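Local coordinates for propionate kinase (Francisella tularensis subsp. tularensis, PDB 3KHY) that catalyses the transfer of a phosphate group from ATP to propionate, working as a homodimeric kinase of the acetokinase family, at the interface of chains A and B. Coordinates in Å, arbitrary orientation; residue numbers count along the deposited sequence, not the author numbering. Chains: chain A/B, Propionate kinase.

Contact 1: the interface of chains A and B. Residues chain A 152-153, 217, 309-310; chain B 298, 301-302, 337.
B:His298 pushes its imidazole between side chains of chain A, with A:Tyr152 and A:Ile153 over one face, A:Ile309 CD1 toward the other and A:Tyr310 at the edge. The phenol ring of A:Tyr152 stands edge-on over its imidazole face, the two planes turned 87° apart, with CE1 3.6 Å from ND1 of B:His298. On the same face, itself offset toward the rim, lies CG1 of A:Ile153, 3.5 Å from NE2 of B:His298. The edge of the imidazole is met in plane by CE1 of A:Tyr310, and the methyl CD1 of A:Ile309 closes on CE1 of B:His298 at 3.6 Å. CG of B:His298 is anti to its backbone N (chi1 177°), which carries the ring out from the helix into this cluster. Its NE2 makes a weak, bent hydrogen bond to the phenol OH of A:Tyr310.

The OH of A:Tyr310 in turn donates to the carboxylate OD2 of A:Asp217 (2.5 Å), arriving on the anti side, 31° out of the carboxylate plane. B:Lys302 comes tip to tip with the same group: its NZ takes the syn lone pair of A:Asp217 OD2 at 2.7 Å in a salt bridge. OD2 is thus gripped from both chains, and the ammonium probably steadies its negative charge. A water joins A:Asp217 OD1 to B:Lys302 NZ, while another links the carbonyls of A:Ile309 and B:Lys337.

B:His298 and B:Lys302 lie one turn apart on helix 287-307. They face the 3-10 helix 308-310 that directly follows the equivalent helix of chain A, together with short helix 151-154 and strand 214-218, in a two-fold symmetric dimer interface.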
loop_
_atom_site.group_PDB
_atom_site.type_symbol
_atom_site.label_atom_id
_atom_site.label_comp_id
_atom_site.label_asym_id
_atom_site.label_seq_id
_atom_site.Cartn_x
_atom_site.Cartn_y
_atom_site.Cartn_z
ATOM N N TYR A 152 -7.440 14.182 -0.149
ATOM C CA TYR A 152 -6.376 13.757 -1.062
ATOM C C TYR A 152 -5.490 12.674 -0.438
ATOM O O TYR A 152 -4.692 12.038 -1.125
ATOM C CB TYR A 152 -5.528 14.942 -1.561
ATOM C CG TYR A 152 -4.560 15.521 -0.551
ATOM C CD1 TYR A 152 -3.228 15.114 -0.518
ATOM C CD2 TYR A 152 -4.971 16.492 0.356
ATOM C CE1 TYR A 152 -2.332 15.649 0.410
ATOM C CE2 TYR A 152 -4.087 17.032 1.276
ATOM C CZ TYR A 152 -2.776 16.610 1.302
ATOM O OH TYR A 152 -1.912 17.155 2.231
ATOM N N ILE A 153 -5.637 12.469 0.861
ATOM C CA ILE A 153 -4.895 11.412 1.551
ATOM C C ILE A 153 -5.788 10.184 1.787
ATOM O O ILE A 153 -5.361 9.056 1.574
ATOM C CB ILE A 153 -4.313 11.910 2.886
ATOM C CG1 ILE A 153 -3.148 12.863 2.614
ATOM C CG2 ILE A 153 -3.825 10.718 3.734
ATOM C CD1 ILE A 153 -2.610 13.587 3.846
ATOM N N ASP A 217 -2.562 10.950 8.509
ATOM C CA ASP A 217 -2.420 9.763 7.655
ATOM C C ASP A 217 -2.302 8.562 8.587
ATOM O O ASP A 217 -1.864 8.698 9.719
ATOM C CB ASP A 217 -1.177 9.904 6.767
ATOM C CG ASP A 217 -1.204 9.001 5.521
ATOM O OD1 ASP A 217 -2.084 8.118 5.381
ATOM O OD2 ASP A 217 -0.296 9.171 4.682
ATOM N N ILE A 309 7.441 12.975 5.637
ATOM C CA ILE A 309 7.021 14.120 4.814
ATOM C C ILE A 309 6.157 15.131 5.555
ATOM O O ILE A 309 6.133 16.308 5.179
ATOM C CB ILE A 309 6.224 13.718 3.554
ATOM C CG1 ILE A 309 4.926 13.004 3.946
ATOM C CG2 ILE A 309 7.061 12.893 2.606
ATOM C CD1 ILE A 309 3.951 12.860 2.775
ATOM N N TYR A 310 5.434 14.685 6.582
ATOM C CA TYR A 310 4.478 15.574 7.264
ATOM C C TYR A 310 5.089 16.505 8.306
ATOM O O TYR A 310 4.379 17.329 8.891
ATOM C CB TYR A 310 3.358 14.780 7.939
ATOM C CG TYR A 310 2.582 13.910 6.981
ATOM C CD1 TYR A 310 1.801 14.478 5.973
ATOM C CD2 TYR A 310 2.632 12.515 7.080
ATOM C CE1 TYR A 310 1.094 13.684 5.083
ATOM C CE2 TYR A 310 1.931 11.713 6.191
ATOM C CZ TYR A 310 1.162 12.306 5.194
ATOM O OH TYR A 310 0.454 11.520 4.307
ATOM N N HIS B 298 0.774 13.359 -4.202
ATOM C CA HIS B 298 1.018 13.015 -2.807
ATOM C C HIS B 298 1.498 11.576 -2.693
ATOM O O HIS B 298 2.402 11.270 -1.912
ATOM C CB HIS B 298 -0.240 13.227 -1.965
ATOM C CG HIS B 298 -0.070 12.819 -0.534
ATOM N ND1 HIS B 298 0.574 13.610 0.394
ATOM C CD2 HIS B 298 -0.453 11.700 0.125
ATOM C CE1 HIS B 298 0.578 12.997 1.564
ATOM N NE2 HIS B 298 -0.037 11.836 1.428
ATOM N N ALA B 301 5.143 11.387 -3.636
ATOM C CA ALA B 301 5.927 11.923 -2.535
ATOM C C ALA B 301 6.058 10.928 -1.400
ATOM O O ALA B 301 7.138 10.778 -0.825
ATOM C CB ALA B 301 5.328 13.229 -2.024
ATOM N N LYS B 302 4.963 10.246 -1.070
ATOM C CA LYS B 302 5.021 9.252 -0.012
ATOM C C LYS B 302 5.983 8.109 -0.333
ATOM O O LYS B 302 6.696 7.624 0.541
ATOM C CB LYS B 302 3.622 8.722 0.319
ATOM C CG LYS B 302 2.860 9.663 1.249
ATOM C CD LYS B 302 1.517 9.110 1.631
ATOM C CE LYS B 302 1.647 7.857 2.485
ATOM N NZ LYS B 302 0.271 7.351 2.730
ATOM N N LYS B 337 5.704 18.867 -2.083
ATOM C CA LYS B 337 5.281 17.931 -1.040
ATOM C C LYS B 337 6.451 17.237 -0.342
ATOM O O LYS B 337 6.268 16.580 0.680
ATOM C CB LYS B 337 4.294 16.907 -1.617
ATOM C CG LYS B 337 2.994 17.574 -2.134
ATOM C CD LYS B 337 1.973 16.556 -2.639
ATOM C CE LYS B 337 0.554 17.139 -2.597
ATOM N NZ LYS B 337 0.471 18.472 -3.292
HETATM O O HOH W 1 -0.573 5.599 4.978
HETATM O O HOH W 2 7.537 17.403 3.006
#

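Contact 2: the interface of chains A and B. Residues chain A 234, 237, 245, 251, 259-260, 263-264; chain B 157-159, 162.
B:Leu162 and A:Met259, a selenomethionine in the crystallised protein, meet tip to tip in the dimer interface of this acetokinase-family enzyme. The CE methyl of A:Met259 is 3.6 Å from CD1 of B:Leu162. Bends in the A:Met259 chain (chi2 -90°, chi3 -65°) turn the selenium and its methyl along the partner surface, where SE lies 3.7 Å from CD of B:Pro159. Within chain A, the CG of A:Met259 abuts the edge of the A:Trp251 indole, in the plane of the ring, while A:Ile245 lies over an indole face. Next to this tight patch, B:Ile158 holds CG1 between its backbone N and carbonyl carbon (chi1 59°), leaving the CG2 branch to meet CD1 of A:Ile237 at 3.7 Å; the two isoleucines cross at about a right angle. A:Ser264 adds its OG, 3.6 Å from CD of B:Pro159, but spends its hydroxyl hydrogen on its own chain, donating to the carbonyl O of A:Met259 (2.7 Å) from above the carbonyl plane.

Packing is looser beside the B:Leu162 tip: CD1 of A:Ile245 stays 4.3 Å from CD1 of B:Leu162, and the A:Trp251 ring is no nearer. The poorly ordered A:Gln263 offers mainly its backbone carbonyl to B:Pro159. At A:Ser234 the B:Ala157 carbonyl sits close to CA, while a water bridges the carbonyl O of A:Ser234 (2.7 Å) and the backbone N of B:Ala157 (2.9 Å), without direct polar bonding between the chains here.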
loop_
_atom_site.group_PDB
_atom_site.type_symbol
_atom_site.label_atom_id
_atom_site.label_comp_id
_atom_site.label_asym_id
_atom_site.label_seq_id
_atom_site.Cartn_x
_atom_site.Cartn_y
_atom_site.Cartn_z
ATOM N N SER A 234 -2.377 -9.901 6.612
ATOM C CA SER A 234 -1.341 -9.620 5.626
ATOM C C SER A 234 -0.854 -8.172 5.600
ATOM O O SER A 234 0.304 -7.906 5.268
ATOM C CB SER A 234 -1.877 -9.954 4.235
ATOM O OG SER A 234 -2.939 -9.072 3.883
ATOM N N ILE A 237 -0.990 -5.463 0.307
ATOM C CA ILE A 237 -0.746 -6.476 -0.717
ATOM C C ILE A 237 -1.353 -6.028 -2.056
ATOM O O ILE A 237 -2.295 -5.235 -2.086
ATOM C CB ILE A 237 -1.305 -7.847 -0.275
ATOM C CG1 ILE A 237 -0.855 -8.968 -1.213
ATOM C CG2 ILE A 237 -2.837 -7.815 -0.184
ATOM C CD1 ILE A 237 -1.042 -10.345 -0.580
ATOM N N ILE A 245 -5.515 -15.862 -7.455
ATOM C CA ILE A 245 -5.982 -17.020 -6.698
ATOM C C ILE A 245 -7.313 -17.570 -7.213
ATOM O O ILE A 245 -7.464 -18.773 -7.390
ATOM C CB ILE A 245 -6.067 -16.702 -5.197
ATOM C CG1 ILE A 245 -4.650 -16.452 -4.654
ATOM C CG2 ILE A 245 -6.756 -17.844 -4.447
ATOM C CD1 ILE A 245 -4.614 -16.003 -3.209
ATOM N N TRP A 251 -10.420 -20.282 -5.572
ATOM C CA TRP A 251 -10.979 -19.818 -4.304
ATOM C C TRP A 251 -12.015 -18.719 -4.508
ATOM O O TRP A 251 -11.954 -17.977 -5.478
ATOM C CB TRP A 251 -9.888 -19.251 -3.397
ATOM C CG TRP A 251 -8.836 -20.223 -2.946
ATOM C CD1 TRP A 251 -8.599 -21.479 -3.430
ATOM C CD2 TRP A 251 -7.852 -19.991 -1.938
ATOM N NE1 TRP A 251 -7.534 -22.045 -2.773
ATOM C CE2 TRP A 251 -7.056 -21.149 -1.853
ATOM C CE3 TRP A 251 -7.570 -18.913 -1.093
ATOM C CZ2 TRP A 251 -5.997 -21.263 -0.954
ATOM C CZ3 TRP A 251 -6.515 -19.026 -0.199
ATOM C CH2 TRP A 251 -5.743 -20.190 -0.138
HETATM N N MSE A 259 -8.313 -15.870 4.195
HETATM C CA MSE A 259 -6.887 -16.199 4.188
HETATM C C MSE A 259 -6.036 -14.989 4.573
HETATM O O MSE A 259 -5.085 -15.107 5.362
HETATM C CB MSE A 259 -6.464 -16.726 2.812
HETATM C CG MSE A 259 -4.982 -17.042 2.693
HETATM SE SE MSE A 259 -3.935 -15.499 2.089
HETATM C CE MSE A 259 -4.714 -15.339 0.293
ATOM N N LEU A 260 -6.371 -13.826 4.021
ATOM C CA LEU A 260 -5.593 -12.617 4.297
ATOM C C LEU A 260 -5.782 -12.120 5.724
ATOM O O LEU A 260 -4.900 -11.474 6.279
ATOM C CB LEU A 260 -5.964 -11.504 3.319
ATOM C CG LEU A 260 -5.560 -11.683 1.854
ATOM C CD1 LEU A 260 -6.239 -10.625 1.002
ATOM C CD2 LEU A 260 -4.027 -11.581 1.699
ATOM N N GLN A 263 -4.986 -16.267 8.106
ATOM C CA GLN A 263 -3.892 -17.220 7.873
ATOM C C GLN A 263 -2.594 -16.548 7.389
ATOM O O GLN A 263 -1.651 -17.216 6.964
ATOM C CB GLN A 263 -4.331 -18.301 6.876
ATOM C CG GLN A 263 -5.564 -19.120 7.311
ATOM C CD GLN A 263 -5.338 -19.941 8.586
ATOM O OE1 GLN A 263 -4.230 -20.417 8.855
ATOM N NE2 GLN A 263 -6.398 -20.115 9.368
ATOM N N SER A 264 -2.554 -15.226 7.452
ATOM C CA SER A 264 -1.440 -14.475 6.885
ATOM C C SER A 264 -0.616 -13.809 7.989
ATOM O O SER A 264 -0.543 -14.328 9.094
ATOM C CB SER A 264 -1.971 -13.455 5.862
ATOM O OG SER A 264 -2.630 -14.145 4.806
ATOM N N ALA B 157 3.226 -10.761 3.374
ATOM C CA ALA B 157 3.027 -11.515 4.614
ATOM C C ALA B 157 1.809 -12.427 4.479
ATOM O O ALA B 157 0.720 -12.119 4.989
ATOM C CB ALA B 157 2.869 -10.567 5.802
ATOM N N ILE B 158 2.006 -13.539 3.775
ATOM C CA ILE B 158 0.950 -14.501 3.472
ATOM C C ILE B 158 1.537 -15.897 3.686
ATOM O O ILE B 158 2.744 -16.022 3.914
ATOM C CB ILE B 158 0.474 -14.367 2.003
ATOM C CG1 ILE B 158 1.640 -14.584 1.037
ATOM C CG2 ILE B 158 -0.181 -13.016 1.767
ATOM C CD1 ILE B 158 1.240 -14.473 -0.446
ATOM N N PRO B 159 0.692 -16.946 3.626
ATOM C CA PRO B 159 1.144 -18.337 3.818
ATOM C C PRO B 159 2.356 -18.730 2.963
ATOM O O PRO B 159 2.387 -18.456 1.773
ATOM C CB PRO B 159 -0.074 -19.157 3.391
ATOM C CG PRO B 159 -1.239 -18.262 3.706
ATOM C CD PRO B 159 -0.765 -16.864 3.416
ATOM N N LEU B 162 1.640 -20.186 -0.521
ATOM C CA LEU B 162 1.250 -19.264 -1.595
ATOM C C LEU B 162 2.467 -18.546 -2.173
ATOM O O LEU B 162 2.594 -18.351 -3.390
ATOM C CB LEU B 162 0.230 -18.240 -1.091
ATOM C CG LEU B 162 -1.110 -18.873 -0.715
ATOM C CD1 LEU B 162 -2.099 -17.813 -0.243
ATOM C CD2 LEU B 162 -1.662 -19.649 -1.902
HETATM O O HOH W 3 1.448 -8.451 2.931
#

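Contact 1 and contact 2 lie about 28 Å apart, measured between the centres of their C-alpha atoms, on one two-fold interface, and each has a twin with the chains exchanged. They share no residue, yet the stretch 151-164 serves both: its first helix, 151-154, enters contact 1 from chain A, and its later part enters contact 2 from chain B. Polar and aromatic pairing in contact 1 complements largely apolar packing in contact 2, which is consistent with the homodimer. Their centres lie about 20 and 23 Å from A:Asp142, the predicted active-site residue, so both more likely support assembly than chemistry directly.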